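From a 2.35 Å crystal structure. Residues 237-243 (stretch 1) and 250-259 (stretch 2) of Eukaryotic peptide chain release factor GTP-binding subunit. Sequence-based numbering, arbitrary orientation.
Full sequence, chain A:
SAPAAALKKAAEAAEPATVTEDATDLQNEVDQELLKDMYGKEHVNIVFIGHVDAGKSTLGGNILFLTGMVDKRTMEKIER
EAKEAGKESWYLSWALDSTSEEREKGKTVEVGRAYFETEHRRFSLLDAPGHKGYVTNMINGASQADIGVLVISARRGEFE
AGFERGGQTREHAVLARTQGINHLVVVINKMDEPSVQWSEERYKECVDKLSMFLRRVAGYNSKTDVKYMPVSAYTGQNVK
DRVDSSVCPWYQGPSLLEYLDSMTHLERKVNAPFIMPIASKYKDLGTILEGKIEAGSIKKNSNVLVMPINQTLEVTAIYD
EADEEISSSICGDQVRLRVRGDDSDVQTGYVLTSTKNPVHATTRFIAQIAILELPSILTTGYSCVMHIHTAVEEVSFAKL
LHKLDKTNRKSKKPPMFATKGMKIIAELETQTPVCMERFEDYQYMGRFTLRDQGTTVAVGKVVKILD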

# COMPACT_ATOMS: atom_id res chain seq x y z
N GLN A 237 -10.46 -7.96 21.24
CA GLN A 237 -10.29 -9.27 20.63
C GLN A 237 -10.43 -9.17 19.10
O GLN A 237 -11.41 -8.64 18.57
CB GLN A 237 -11.29 -10.25 21.21
CG GLN A 237 -10.90 -10.72 22.59
CD GLN A 237 -12.05 -11.37 23.34
OE1 GLN A 237 -13.23 -11.08 23.08
NE2 GLN A 237 -11.71 -12.25 24.28
N ASN A 238 -9.42 -9.70 18.42
CA ASN A 238 -9.34 -9.70 16.96
C ASN A 238 -9.12 -8.33 16.34
O ASN A 238 -9.34 -8.17 15.15
CB ASN A 238 -10.55 -10.39 16.32
CG ASN A 238 -10.20 -11.08 15.00
OD1 ASN A 238 -9.28 -11.89 14.94
ND2 ASN A 238 -10.93 -10.74 13.96
N VAL A 239 -8.68 -7.35 17.14
CA VAL A 239 -8.37 -6.03 16.59
C VAL A 239 -6.92 -6.03 16.19
O VAL A 239 -6.63 -5.86 15.01
CB VAL A 239 -8.79 -4.82 17.52
CG1 VAL A 239 -8.08 -4.84 18.79
CG2 VAL A 239 -8.49 -3.49 16.86
N LYS A 240 -6.01 -6.27 17.14
CA LYS A 240 -4.58 -6.35 16.86
C LYS A 240 -4.14 -7.81 16.77
O LYS A 240 -3.55 -8.23 15.78
CB LYS A 240 -3.75 -5.65 17.94
CG LYS A 240 -2.27 -5.49 17.55
CD LYS A 240 -1.36 -5.34 18.73
CE LYS A 240 0.08 -5.13 18.26
NZ LYS A 240 1.07 -5.33 19.37
N ASP A 241 -4.39 -8.58 17.82
CA ASP A 241 -4.05 -10.00 17.82
C ASP A 241 -5.28 -10.77 17.37
O ASP A 241 -6.40 -10.30 17.53
CB ASP A 241 -3.64 -10.46 19.22
CG ASP A 241 -2.46 -9.66 19.79
OD1 ASP A 241 -2.39 -9.51 21.02
OD2 ASP A 241 -1.56 -9.15 19.09
N ARG A 242 -5.09 -11.96 16.80
CA ARG A 242 -6.23 -12.81 16.45
C ARG A 242 -6.95 -13.23 17.72
O ARG A 242 -6.32 -13.39 18.76
CB ARG A 242 -5.78 -14.07 15.73
CG ARG A 242 -5.26 -13.88 14.32
CD ARG A 242 -4.64 -15.16 13.76
NE ARG A 242 -4.90 -15.34 12.33
CZ ARG A 242 -3.99 -15.17 11.37
NH1 ARG A 242 -2.74 -14.83 11.66
NH2 ARG A 242 -4.34 -15.35 10.10
N VAL A 243 -8.26 -13.41 17.64
CA VAL A 243 -8.98 -14.11 18.71
C VAL A 243 -8.31 -15.43 18.99
O VAL A 243 -7.91 -16.13 18.06
CB VAL A 243 -10.42 -14.52 18.35
CG1 VAL A 243 -11.41 -13.83 19.28
CG2 VAL A 243 -10.75 -14.30 16.87
N TRP A 250 -13.87 -21.06 15.44
CA TRP A 250 -14.30 -21.17 14.04
C TRP A 250 -13.70 -20.11 13.11
O TRP A 250 -13.48 -20.39 11.93
CB TRP A 250 -15.83 -21.16 13.93
CG TRP A 250 -16.49 -20.06 14.69
CD1 TRP A 250 -17.00 -20.14 15.96
CD2 TRP A 250 -16.70 -18.71 14.26
NE1 TRP A 250 -17.52 -18.92 16.33
CE2 TRP A 250 -17.35 -18.03 15.31
CE3 TRP A 250 -16.42 -18.01 13.07
CZ2 TRP A 250 -17.72 -16.68 15.21
CZ3 TRP A 250 -16.78 -16.67 12.98
CH2 TRP A 250 -17.42 -16.02 14.05
N TYR A 251 -13.44 -18.91 13.63
CA TYR A 251 -12.80 -17.86 12.82
C TYR A 251 -11.31 -18.12 12.80
O TYR A 251 -10.66 -18.19 13.85
CB TYR A 251 -13.01 -16.45 13.38
CG TYR A 251 -12.38 -15.39 12.50
CD1 TYR A 251 -12.90 -15.11 11.24
CD2 TYR A 251 -11.26 -14.67 12.92
CE1 TYR A 251 -12.33 -14.14 10.42
CE2 TYR A 251 -10.68 -13.69 12.10
CZ TYR A 251 -11.22 -13.44 10.85
OH TYR A 251 -10.67 -12.49 10.01
N GLN A 252 -10.77 -18.28 11.60
CA GLN A 252 -9.35 -18.55 11.48
C GLN A 252 -8.74 -17.63 10.43
O GLN A 252 -7.80 -18.00 9.71
CB GLN A 252 -9.14 -20.03 11.17
CG GLN A 252 -9.65 -21.02 12.26
CD GLN A 252 -8.57 -21.49 13.27
OE1 GLN A 252 -7.43 -21.00 13.26
NE2 GLN A 252 -8.95 -22.44 14.14
N GLY A 253 -9.28 -16.42 10.34
CA GLY A 253 -8.75 -15.38 9.48
C GLY A 253 -7.81 -14.46 10.25
O GLY A 253 -7.37 -14.79 11.35
N PRO A 254 -7.47 -13.33 9.65
CA PRO A 254 -6.63 -12.33 10.31
C PRO A 254 -7.41 -11.38 11.21
O PRO A 254 -8.62 -11.20 11.07
CB PRO A 254 -6.03 -11.57 9.12
CG PRO A 254 -7.07 -11.63 8.07
CD PRO A 254 -7.81 -12.92 8.27
N SER A 255 -6.68 -10.76 12.15
CA SER A 255 -7.20 -9.65 12.94
C SER A 255 -7.40 -8.44 12.05
O SER A 255 -6.85 -8.36 10.96
CB SER A 255 -6.24 -9.30 14.08
OG SER A 255 -5.10 -8.64 13.58
N LEU A 256 -8.18 -7.48 12.53
CA LEU A 256 -8.43 -6.27 11.76
C LEU A 256 -7.11 -5.64 11.32
O LEU A 256 -6.91 -5.44 10.13
CB LEU A 256 -9.27 -5.27 12.54
CG LEU A 256 -9.49 -3.94 11.84
CD1 LEU A 256 -10.08 -4.16 10.46
CD2 LEU A 256 -10.40 -3.06 12.67
N LEU A 257 -6.23 -5.35 12.27
CA LEU A 257 -4.98 -4.66 11.95
C LEU A 257 -4.08 -5.48 11.03
O LEU A 257 -3.37 -4.93 10.20
CB LEU A 257 -4.21 -4.26 13.21
CG LEU A 257 -4.86 -3.16 14.07
CD1 LEU A 257 -3.95 -2.84 15.21
CD2 LEU A 257 -5.16 -1.91 13.29
N GLU A 258 -4.14 -6.79 11.16
CA GLU A 258 -3.35 -7.68 10.33
C GLU A 258 -3.82 -7.58 8.88
O GLU A 258 -3.02 -7.56 7.96
CB GLU A 258 -3.52 -9.10 10.84
CG GLU A 258 -2.77 -10.17 10.08
CD GLU A 258 -3.02 -11.56 10.65
OE1 GLU A 258 -3.48 -11.66 11.81
OE2 GLU A 258 -2.76 -12.54 9.92
N TYR A 259 -5.13 -7.52 8.69
CA TYR A 259 -5.73 -7.35 7.38
C TYR A 259 -5.45 -5.94 6.80
O TYR A 259 -5.12 -5.81 5.62
CB TYR A 259 -7.24 -7.60 7.45
CG TYR A 259 -7.89 -7.40 6.13
CD1 TYR A 259 -7.82 -8.38 5.15
CD2 TYR A 259 -8.52 -6.20 5.83
CE1 TYR A 259 -8.38 -8.19 3.90
CE2 TYR A 259 -9.09 -5.99 4.57
CZ TYR A 259 -9.01 -6.99 3.62
OH TYR A 259 -9.56 -6.80 2.40

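Stretch 1 has no regular helix or strand, while stretch 2 runs as loop or turn into a helix that begins at L256. The two backbones keep step over three residues, with CA–CA separations of 4.6 Å for N238–S255, 4.8 Å for V239–L256 and 5.2 Å for K240–L257. In this register, amides of the first helical turn, which lack acceptors earlier in the helix, are met by carbonyls of stretch 1: L256 N donates to N238 O (2.9 Å, 168°) and L257 N to V239 O (2.8 Å, 171°). L256 N also lies 3.3 Å from V239 O, but the poor angle excludes a bond.

S255, buried at the N-cap, serves both stretches through one hydroxyl. With chi1 at 73° (p), its OG accepts from E258 N (3.2 Å, 150°), capping the helix, and donates to K240 O at 2.7 Å. A short side chain able to donate and accept suits this site.

R242 leaves its backbone sideways, but its end comes nearer to stretch 2. Its NE donates to G253 O (2.7 Å, 137°), which lies at the guanidinium edge; the NH2 bond to the same oxygen is weak (3.3 Å, 121°). E258, extended with chi1 and chi2 both t, places OE2 over one guanidinium face, 2.9 Å from R242 NH1, in a salt bridge.

Buried N238 organizes its own loop, its OD1 accepting from V243 N at 3.3 Å, while its ND2 is 3.5 Å from Y251 CE2 and bonds elsewhere in the structure. Y251 points toward stretch 1, and V243 CG2 lies 4.0 Å from Y251 CD2, an apolar contact; Y251 OH donates to P254 O (2.6 Å), bracing the segment before the helix. An ideal CB on G253 would lie 2.5 Å from Y251 OH, a clash, so glycine fits here. Altogether 536 Å² is buried, summed over both sides.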